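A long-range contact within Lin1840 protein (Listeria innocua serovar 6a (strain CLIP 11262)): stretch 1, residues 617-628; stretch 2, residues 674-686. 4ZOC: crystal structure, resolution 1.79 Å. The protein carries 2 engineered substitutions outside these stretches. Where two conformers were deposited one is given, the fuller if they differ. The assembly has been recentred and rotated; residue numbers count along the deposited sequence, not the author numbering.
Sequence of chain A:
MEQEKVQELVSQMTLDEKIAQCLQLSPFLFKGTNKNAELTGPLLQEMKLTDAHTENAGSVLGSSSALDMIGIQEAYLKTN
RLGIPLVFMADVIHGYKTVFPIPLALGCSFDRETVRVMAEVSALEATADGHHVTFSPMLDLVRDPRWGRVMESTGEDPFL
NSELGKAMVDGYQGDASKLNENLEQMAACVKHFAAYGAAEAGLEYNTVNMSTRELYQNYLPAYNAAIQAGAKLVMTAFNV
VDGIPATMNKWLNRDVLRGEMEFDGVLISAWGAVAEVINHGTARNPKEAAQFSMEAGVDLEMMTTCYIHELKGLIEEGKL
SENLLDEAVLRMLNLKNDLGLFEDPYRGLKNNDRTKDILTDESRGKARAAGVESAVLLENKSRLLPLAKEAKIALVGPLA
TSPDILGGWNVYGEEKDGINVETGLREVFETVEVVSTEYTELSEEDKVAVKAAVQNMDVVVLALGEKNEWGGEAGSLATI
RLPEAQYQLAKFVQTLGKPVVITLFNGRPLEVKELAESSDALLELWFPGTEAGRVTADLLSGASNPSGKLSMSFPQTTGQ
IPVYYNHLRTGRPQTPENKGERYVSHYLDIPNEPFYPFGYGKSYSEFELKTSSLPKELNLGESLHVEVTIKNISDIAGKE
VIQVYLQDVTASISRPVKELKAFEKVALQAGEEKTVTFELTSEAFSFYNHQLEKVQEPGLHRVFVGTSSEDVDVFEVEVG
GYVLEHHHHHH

Stretch 1 617-628: ELNLGESLHVEV
Stretch 2 (674-686) KTVTFELTSEAFS

Strands 624-628 and 674-680 pair antiparallel, their axes 162° apart and 4.6 Å at closest approach, through three reciprocal pairs of backbone hydrogen bonds. Leu 624 N donates to Leu 680 O (2.7 Å) and Leu 680 N to Leu 624 O (2.6 Å); Val 626 N reaches Phe 678 O (2.9 Å) and Phe 678 N reaches Val 626 O (2.6 Å); Val 628 N to Val 676 O and Val 676 N to Val 628 O are both 2.8 Å. Between them lie the non-hydrogen-bonded pairs His 625-Glu 679 and Glu 627-Thr 677, with CA-CA distances of 4.6 and 4.3 Å. All these residues have extended phi/psi, near -100 to -130/110 to 150.

At the end of the ladder, Ser 623 (chi1 m) donates from OG to Glu 679 OE1 (2.7 Å), which the all-trans Glu 679 side chain brings within reach. One water donates to Gly 621 O (3.1 Å) and Ser 623 OG (2.8 Å) and accepts from Ser 682 N (2.9 Å). Gly 621 occupies a type II turn from Asn 619 to Glu 622; its phi of 77° favours glycine, and its CA lies 3.5 Å from Ser 682 CB.

The hydrogen-bonded pairs place apolar side chains on one face. Val 628 (t) sets CG2 against the ring edge of Phe 678 (m, chi2 -82°), 4.0 Å from CE2, while Val 626 (t) CG2 lies 4.2 Å from Leu 680 (m, t) CD1. Leu 624 (t, p) CB meets the ring edge of Phe 685 (m, chi2 79°) at CZ, 4.0 Å away, and Leu 618 CD2 approaches the same CZ at 3.8 Å. The other face carries His 625, Glu 627, Thr 677 and Glu 679, polar residues suited to its greater exposure. Together the stretches bury 768 Å².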

ATOM      1  N   GLU A 617     -16.907 -35.052   0.976  1.00 15.85           N
ATOM      2  CA  GLU A 617     -18.032 -34.120   1.152  1.00 16.27           C
ATOM      3  C   GLU A 617     -18.201 -33.816   2.623  1.00 14.15           C
ATOM      4  O   GLU A 617     -17.779 -34.603   3.443  1.00 18.68           O
ATOM      5  CB  GLU A 617     -19.314 -34.753   0.597  1.00 20.62           C
ATOM      6  CG  GLU A 617     -19.183 -34.931  -0.899  1.00 25.26           C
ATOM      7  CD  GLU A 617     -20.442 -35.362  -1.573  1.00 34.99           C
ATOM      8  OE1 GLU A 617     -20.845 -34.632  -2.480  1.00 39.92           O
ATOM      9  OE2 GLU A 617     -21.047 -36.378  -1.164  1.00 42.15           O
ATOM     10  N   LEU A 618     -18.859 -32.697   2.914  1.00 11.36           N
ATOM     11  CA  LEU A 618     -19.131 -32.200   4.241  1.00 13.21           C
ATOM     12  C   LEU A 618     -20.405 -31.440   4.101  1.00 13.00           C
ATOM     13  O   LEU A 618     -20.682 -30.805   3.021  1.00 16.13           O
ATOM     14  CB  LEU A 618     -18.056 -31.210   4.624  1.00 17.11           C
ATOM     15  CG  LEU A 618     -17.479 -31.118   5.985  1.00 20.59           C
ATOM     16  CD1 LEU A 618     -17.131 -32.484   6.527  1.00 21.01           C
ATOM     17  CD2 LEU A 618     -16.271 -30.206   5.897  1.00 20.39           C
ATOM     18  N   ASN A 619     -21.227 -31.523   5.120  1.00 12.36           N
ATOM     19  CA  ASN A 619     -22.380 -30.662   5.197  1.00 11.58           C
ATOM     20  C   ASN A 619     -21.964 -29.291   5.634  1.00 11.44           C
ATOM     21  O   ASN A 619     -20.891 -29.123   6.184  1.00 12.95           O
ATOM     22  CB  ASN A 619     -23.385 -31.259   6.145  1.00 12.56           C
ATOM     23  CG  ASN A 619     -24.107 -32.468   5.533  1.00 12.92           C
ATOM     24  OD1 ASN A 619     -24.127 -33.522   6.114  1.00 19.73           O
ATOM     25  ND2 ASN A 619     -24.728 -32.281   4.401  1.00 16.26           N
ATOM     26  N   LEU A 620     -22.804 -28.312   5.370  1.00 11.23           N
ATOM     27  CA  LEU A 620     -22.619 -27.016   5.916  1.00 10.83           C
ATOM     28  C   LEU A 620     -22.706 -27.137   7.411  1.00 13.98           C
ATOM     29  O   LEU A 620     -23.442 -27.996   7.970  1.00 12.46           O
ATOM     30  CB  LEU A 620     -23.685 -26.071   5.415  1.00  9.93           C
ATOM     31  CG  LEU A 620     -23.660 -25.712   3.921  1.00 12.03           C
ATOM     32  CD1 LEU A 620     -25.034 -25.350   3.339  1.00 13.30           C
ATOM     33  CD2 LEU A 620     -22.602 -24.600   3.657  1.00 12.36           C
ATOM     34  N   GLY A 621     -21.966 -26.274   8.095  1.00 14.34           N
ATOM     35  CA  GLY A 621     -21.990 -26.256   9.569  1.00 14.08           C
ATOM     36  C   GLY A 621     -21.184 -27.388  10.205  1.00 13.71           C
ATOM     37  O   GLY A 621     -21.065 -27.452  11.395  1.00 17.90           O
ATOM     38  N   GLU A 622     -20.649 -28.285   9.417  1.00 15.01           N
ATOM     39  CA  GLU A 622     -19.990 -29.427   9.925  1.00 13.37           C
ATOM     40  C   GLU A 622     -18.490 -29.179   9.969  1.00 16.40           C
ATOM     41  O   GLU A 622     -17.960 -28.519   9.089  1.00 14.19           O
ATOM     42  CB  GLU A 622     -20.276 -30.569   8.996  1.00 14.37           C
ATOM     43  CG  GLU A 622     -19.731 -31.892   9.505  1.00 18.01           C
ATOM     44  CD  GLU A 622     -20.197 -33.093   8.682  1.00 21.57           C
ATOM     45  OE1 GLU A 622     -20.735 -33.006   7.547  1.00 16.71           O
ATOM     46  OE2 GLU A 622     -19.976 -34.160   9.184  1.00 31.15           O
ATOM     47  N   SER A 623     -17.838 -29.747  10.987  1.00 14.36           N
ATOM     48  CA  SER A 623     -16.411 -29.669  11.153  1.00 12.81           C
ATOM     49  C   SER A 623     -15.722 -30.670  10.251  1.00 13.05           C
ATOM     50  O   SER A 623     -16.215 -31.761   9.957  1.00 16.87           O
ATOM     51  CB  SER A 623     -16.016 -29.945  12.610  1.00 11.16           C
ATOM     52  OG  SER A 623     -16.428 -28.918  13.505  1.00 13.65           O
ATOM     53  N   LEU A 624     -14.546 -30.299   9.805  1.00 12.25           N
ATOM     54  CA  LEU A 624     -13.638 -31.214   9.213  1.00 12.51           C
ATOM     55  C   LEU A 624     -12.563 -31.608  10.190  1.00 14.80           C
ATOM     56  O   LEU A 624     -11.808 -30.738  10.720  1.00 14.46           O
ATOM     57  CB  LEU A 624     -13.034 -30.625   7.911  1.00 14.42           C
ATOM     58  CG  LEU A 624     -12.094 -31.537   7.164  1.00 15.04           C
ATOM     59  CD1 LEU A 624     -12.860 -32.598   6.407  1.00 17.68           C
ATOM     60  CD2 LEU A 624     -11.167 -30.735   6.254  1.00 19.42           C
ATOM     61  N   HIS A 625     -12.462 -32.925  10.429  1.00 16.98           N
ATOM     62  CA  HIS A 625     -11.430 -33.493  11.275  1.00 15.60           C
ATOM     63  C   HIS A 625     -10.249 -34.010  10.447  1.00 17.21           C
ATOM     64  O   HIS A 625     -10.400 -34.851   9.575  1.00 21.43           O
ATOM     65  CB  HIS A 625     -11.963 -34.593  12.198  1.00 20.78           C
ATOM     66  CG  HIS A 625     -12.982 -34.085  13.154  1.00 22.21           C
ATOM     67  ND1 HIS A 625     -12.663 -33.564  14.391  1.00 19.67           N
ATOM     68  CD2 HIS A 625     -14.315 -33.970  13.027  1.00 22.61           C
ATOM     69  CE1 HIS A 625     -13.767 -33.188  14.997  1.00 17.79           C
ATOM     70  NE2 HIS A 625     -14.779 -33.396  14.171  1.00 21.67           N
ATOM     71  N   VAL A 626      -9.073 -33.481  10.742  1.00 14.97           N
ATOM     72  CA  VAL A 626      -7.874 -33.750   9.965  1.00 15.24           C
ATOM     73  C   VAL A 626      -6.885 -34.435  10.877  1.00 16.69           C
ATOM     74  O   VAL A 626      -6.519 -33.909  11.961  1.00 18.89           O
ATOM     75  CB  VAL A 626      -7.262 -32.448   9.394  1.00 16.66           C
ATOM     76  CG1 VAL A 626      -6.057 -32.791   8.584  1.00 19.80           C
ATOM     77  CG2 VAL A 626      -8.281 -31.681   8.555  1.00 16.91           C
ATOM     78  N   GLU A 627      -6.488 -35.641  10.495  1.00 15.71           N
ATOM     79  CA  GLU A 627      -5.597 -36.444  11.311  1.00 16.21           C
ATOM     80  C   GLU A 627      -4.295 -36.617  10.590  1.00 14.01           C
ATOM     81  O   GLU A 627      -4.264 -37.003   9.419  1.00 16.41           O
ATOM     82  CB  GLU A 627      -6.212 -37.842  11.584  1.00 20.84           C
ATOM     83  CG  GLU A 627      -5.304 -38.729  12.428  1.00 21.75           C
ATOM     84  CD  GLU A 627      -5.910 -40.088  12.651  1.00 25.03           C
ATOM     85  OE1 GLU A 627      -6.407 -40.307  13.750  1.00 30.00           O
ATOM     86  OE2 GLU A 627      -5.934 -40.899  11.696  1.00 21.50           O
ATOM     87  N   VAL A 628      -3.215 -36.332  11.274  1.00 15.60           N
ATOM     88  CA  VAL A 628      -1.913 -36.292  10.645  1.00 15.68           C
ATOM     89  C   VAL A 628      -0.936 -37.120  11.457  1.00 14.87           C
ATOM     90  O   VAL A 628      -0.786 -36.916  12.635  1.00 18.19           O
ATOM     91  CB  VAL A 628      -1.346 -34.858  10.476  1.00 16.79           C
ATOM     92  CG1 VAL A 628      -0.030 -34.878   9.714  1.00 19.26           C
ATOM     93  CG2 VAL A 628      -2.345 -33.939   9.754  1.00 15.44           C
ATOM     94  N   LYS A 674       4.172 -39.830  15.887  1.00 19.04           N
ATOM     95  CA  LYS A 674       3.022 -39.336  16.614  1.00 18.39           C
ATOM     96  C   LYS A 674       1.887 -39.012  15.684  1.00 19.76           C
ATOM     97  O   LYS A 674       2.099 -38.754  14.533  1.00 16.70           O
ATOM     98  CB  LYS A 674       3.348 -38.110  17.428  1.00 21.09           C
ATOM     99  CG  LYS A 674       4.258 -38.356  18.632  1.00 22.12           C
ATOM    100  CD  LYS A 674       4.447 -37.044  19.401  1.00 20.03           C
ATOM    101  CE  LYS A 674       5.252 -37.285  20.640  1.00 21.09           C
ATOM    102  NZ  LYS A 674       5.619 -36.012  21.296  1.00 21.33           N
ATOM    103  N   THR A 675       0.669 -39.034  16.208  1.00 24.60           N
ATOM    104  CA  THR A 675      -0.526 -38.707  15.441  1.00 20.59           C
ATOM    105  C   THR A 675      -1.194 -37.515  16.112  1.00 20.94           C
ATOM    106  O   THR A 675      -1.360 -37.509  17.352  1.00 18.66           O
ATOM    107  CB  THR A 675      -1.469 -39.915  15.363  1.00 22.30           C
ATOM    108  OG1 THR A 675      -0.808 -40.927  14.603  1.00 31.07           O
ATOM    109  CG2 THR A 675      -2.719 -39.574  14.659  1.00 22.69           C
ATOM    110  N   VAL A 676      -1.539 -36.488  15.323  1.00 16.45           N
ATOM    111  CA  VAL A 676      -2.180 -35.304  15.912  1.00 22.24           C
ATOM    112  C   VAL A 676      -3.412 -35.087  15.106  1.00 17.74           C
ATOM    113  O   VAL A 676      -3.490 -35.457  13.914  1.00 21.23           O
ATOM    114  CB  VAL A 676      -1.270 -34.019  16.024  1.00 27.71           C
ATOM    115  CG1 VAL A 676      -0.419 -34.030  17.275  1.00 30.15           C
ATOM    116  CG2 VAL A 676      -0.361 -33.849  14.854  1.00 33.44           C
ATOM    117  N   THR A 677      -4.415 -34.556  15.756  1.00 19.30           N
ATOM    118  CA  THR A 677      -5.692 -34.361  15.081  1.00 20.10           C
ATOM    119  C   THR A 677      -6.064 -32.918  15.165  1.00 17.98           C
ATOM    120  O   THR A 677      -5.783 -32.251  16.146  1.00 19.96           O
ATOM    121  CB  THR A 677      -6.830 -35.231  15.668  1.00 25.44           C
ATOM    122  OG1 THR A 677      -6.941 -34.937  17.072  1.00 36.36           O
ATOM    123  CG2 THR A 677      -6.503 -36.643  15.515  1.00 24.67           C
ATOM    124  N   PHE A 678      -6.652 -32.403  14.109  1.00 16.14           N
ATOM    125  CA  PHE A 678      -7.109 -30.989  14.118  1.00 14.80           C
ATOM    126  C   PHE A 678      -8.594 -30.957  13.800  1.00 15.76           C
ATOM    127  O   PHE A 678      -9.049 -31.735  13.010  1.00 21.80           O
ATOM    128  CB  PHE A 678      -6.367 -30.161  13.059  1.00 16.75           C
ATOM    129  CG  PHE A 678      -4.890 -30.160  13.169  1.00 15.95           C
ATOM    130  CD1 PHE A 678      -4.243 -29.302  14.055  1.00 16.32           C
ATOM    131  CD2 PHE A 678      -4.127 -31.016  12.410  1.00 15.73           C
ATOM    132  CE1 PHE A 678      -2.875 -29.298  14.110  1.00 17.61           C
ATOM    133  CE2 PHE A 678      -2.765 -31.006  12.460  1.00 14.72           C
ATOM    134  CZ  PHE A 678      -2.139 -30.153  13.322  1.00 16.72           C
ATOM    135  N   GLU A 679      -9.361 -30.069  14.404  1.00 15.84           N
ATOM    136  CA  GLU A 679     -10.781 -29.853  14.026  1.00 16.13           C
ATOM    137  C   GLU A 679     -10.879 -28.516  13.322  1.00 16.12           C
ATOM    138  O   GLU A 679     -10.569 -27.467  13.903  1.00 17.90           O
ATOM    139  CB  GLU A 679     -11.679 -29.852  15.270  1.00 17.43           C
ATOM    140  CG  GLU A 679     -13.160 -29.692  14.921  1.00 18.66           C
ATOM    141  CD  GLU A 679     -14.080 -29.647  16.091  1.00 22.28           C
ATOM    142  OE1 GLU A 679     -15.279 -29.634  15.840  1.00 27.79           O
ATOM    143  OE2 GLU A 679     -13.626 -29.613  17.252  1.00 33.90           O
ATOM    144  N   LEU A 680     -11.296 -28.516  12.059  1.00 15.49           N
ATOM    145  CA  LEU A 680     -11.526 -27.236  11.368  1.00 15.54           C
ATOM    146  C   LEU A 680     -13.025 -27.099  11.445  1.00 16.79           C
ATOM    147  O   LEU A 680     -13.749 -27.858  10.765  1.00 14.82           O
ATOM    148  CB  LEU A 680     -11.035 -27.292   9.917  1.00 19.14           C
ATOM    149  CG  LEU A 680      -9.559 -27.724   9.684  1.00 19.60           C
ATOM    150  CD1 LEU A 680      -9.089 -27.595   8.269  1.00 18.42           C
ATOM    151  CD2 LEU A 680      -8.648 -26.968  10.541  1.00 21.78           C
ATOM    152  N   THR A 681     -13.496 -26.183  12.294  1.00 14.76           N
ATOM    153  CA  THR A 681     -14.951 -26.001  12.497  1.00 13.70           C
ATOM    154  C   THR A 681     -15.480 -25.294  11.299  1.00 15.65           C
ATOM    155  O   THR A 681     -14.699 -24.809  10.466  1.00 15.16           O
ATOM    156  CB  THR A 681     -15.295 -25.193  13.743  1.00 15.45           C
ATOM    157  OG1 THR A 681     -14.905 -23.842  13.549  1.00 16.62           O
ATOM    158  CG2 THR A 681     -14.684 -25.766  15.000  1.00 13.61           C
ATOM    159  N   SER A 682     -16.799 -25.155  11.212  1.00 16.27           N
ATOM    160  CA  SER A 682     -17.381 -24.463  10.061  1.00 14.32           C
ATOM    161  C   SER A 682     -16.982 -22.969   9.991  1.00 14.09           C
ATOM    162  O   SER A 682     -16.945 -22.381   8.916  1.00 13.17           O
ATOM    163  CB  SER A 682     -18.878 -24.683   9.974  1.00 14.96           C
ATOM    164  OG  SER A 682     -19.503 -24.042  11.030  1.00 15.98           O
ATOM    165  N   GLU A 683     -16.652 -22.384  11.129  0.50 14.07           N
ATOM    166  CA  GLU A 683     -16.127 -21.045  11.141  0.50 13.81           C
ATOM    167  C   GLU A 683     -14.868 -20.909  10.239  0.50 12.62           C
ATOM    168  O   GLU A 683     -14.669 -19.887   9.599  0.50 13.83           O
ATOM    169  CB  GLU A 683     -15.846 -20.604  12.605  0.50 12.86           C
ATOM    170  CG  GLU A 683     -15.521 -19.130  12.701  0.50 16.56           C
ATOM    171  CD  GLU A 683     -14.048 -18.829  12.412  0.50 18.83           C
ATOM    172  OE1 GLU A 683     -13.189 -19.681  12.746  0.50 18.56           O
ATOM    173  OE2 GLU A 683     -13.757 -17.745  11.841  0.50 20.76           O
ATOM    174  N   ALA A 684     -14.062 -21.958  10.152  1.00 13.20           N
ATOM    175  CA  ALA A 684     -12.847 -21.960   9.305  1.00 12.44           C
ATOM    176  C   ALA A 684     -13.217 -21.845   7.868  1.00 11.14           C
ATOM    177  O   ALA A 684     -12.390 -21.407   7.059  1.00 12.31           O
ATOM    178  CB  ALA A 684     -12.036 -23.202   9.534  1.00 12.76           C
ATOM    179  N   PHE A 685     -14.451 -22.263   7.524  1.00 10.76           N
ATOM    180  CA  PHE A 685     -14.915 -22.216   6.147  1.00 11.52           C
ATOM    181  C   PHE A 685     -15.665 -20.929   5.776  1.00 11.93           C
ATOM    182  O   PHE A 685     -16.067 -20.757   4.635  1.00 13.36           O
ATOM    183  CB  PHE A 685     -15.842 -23.430   5.854  1.00 12.55           C
ATOM    184  CG  PHE A 685     -15.151 -24.757   5.869  1.00 12.71           C
ATOM    185  CD1 PHE A 685     -14.847 -25.417   7.062  1.00 13.44           C
ATOM    186  CD2 PHE A 685     -14.867 -25.394   4.692  1.00 12.67           C
ATOM    187  CE1 PHE A 685     -14.175 -26.643   7.054  1.00 13.39           C
ATOM    188  CE2 PHE A 685     -14.160 -26.586   4.663  1.00 12.60           C
ATOM    189  CZ  PHE A 685     -13.856 -27.255   5.838  1.00 10.52           C
ATOM    190  N   SER A 686     -15.858 -20.075   6.770  1.00 13.02           N
ATOM    191  CA  SER A 686     -16.700 -18.910   6.654  1.00 12.56           C
ATOM    192  C   SER A 686     -15.874 -17.680   6.371  1.00 11.38           C
ATOM    193  O   SER A 686     -14.630 -17.650   6.590  1.00 13.62           O
ATOM    194  CB  SER A 686     -17.471 -18.751   7.937  1.00 16.35           C
ATOM    195  OG  SER A 686     -18.296 -19.921   8.098  1.00 17.18           O
TER
HETATM  196  O   HOH W   1     -18.376 -26.966  12.882  1.00 12.87           O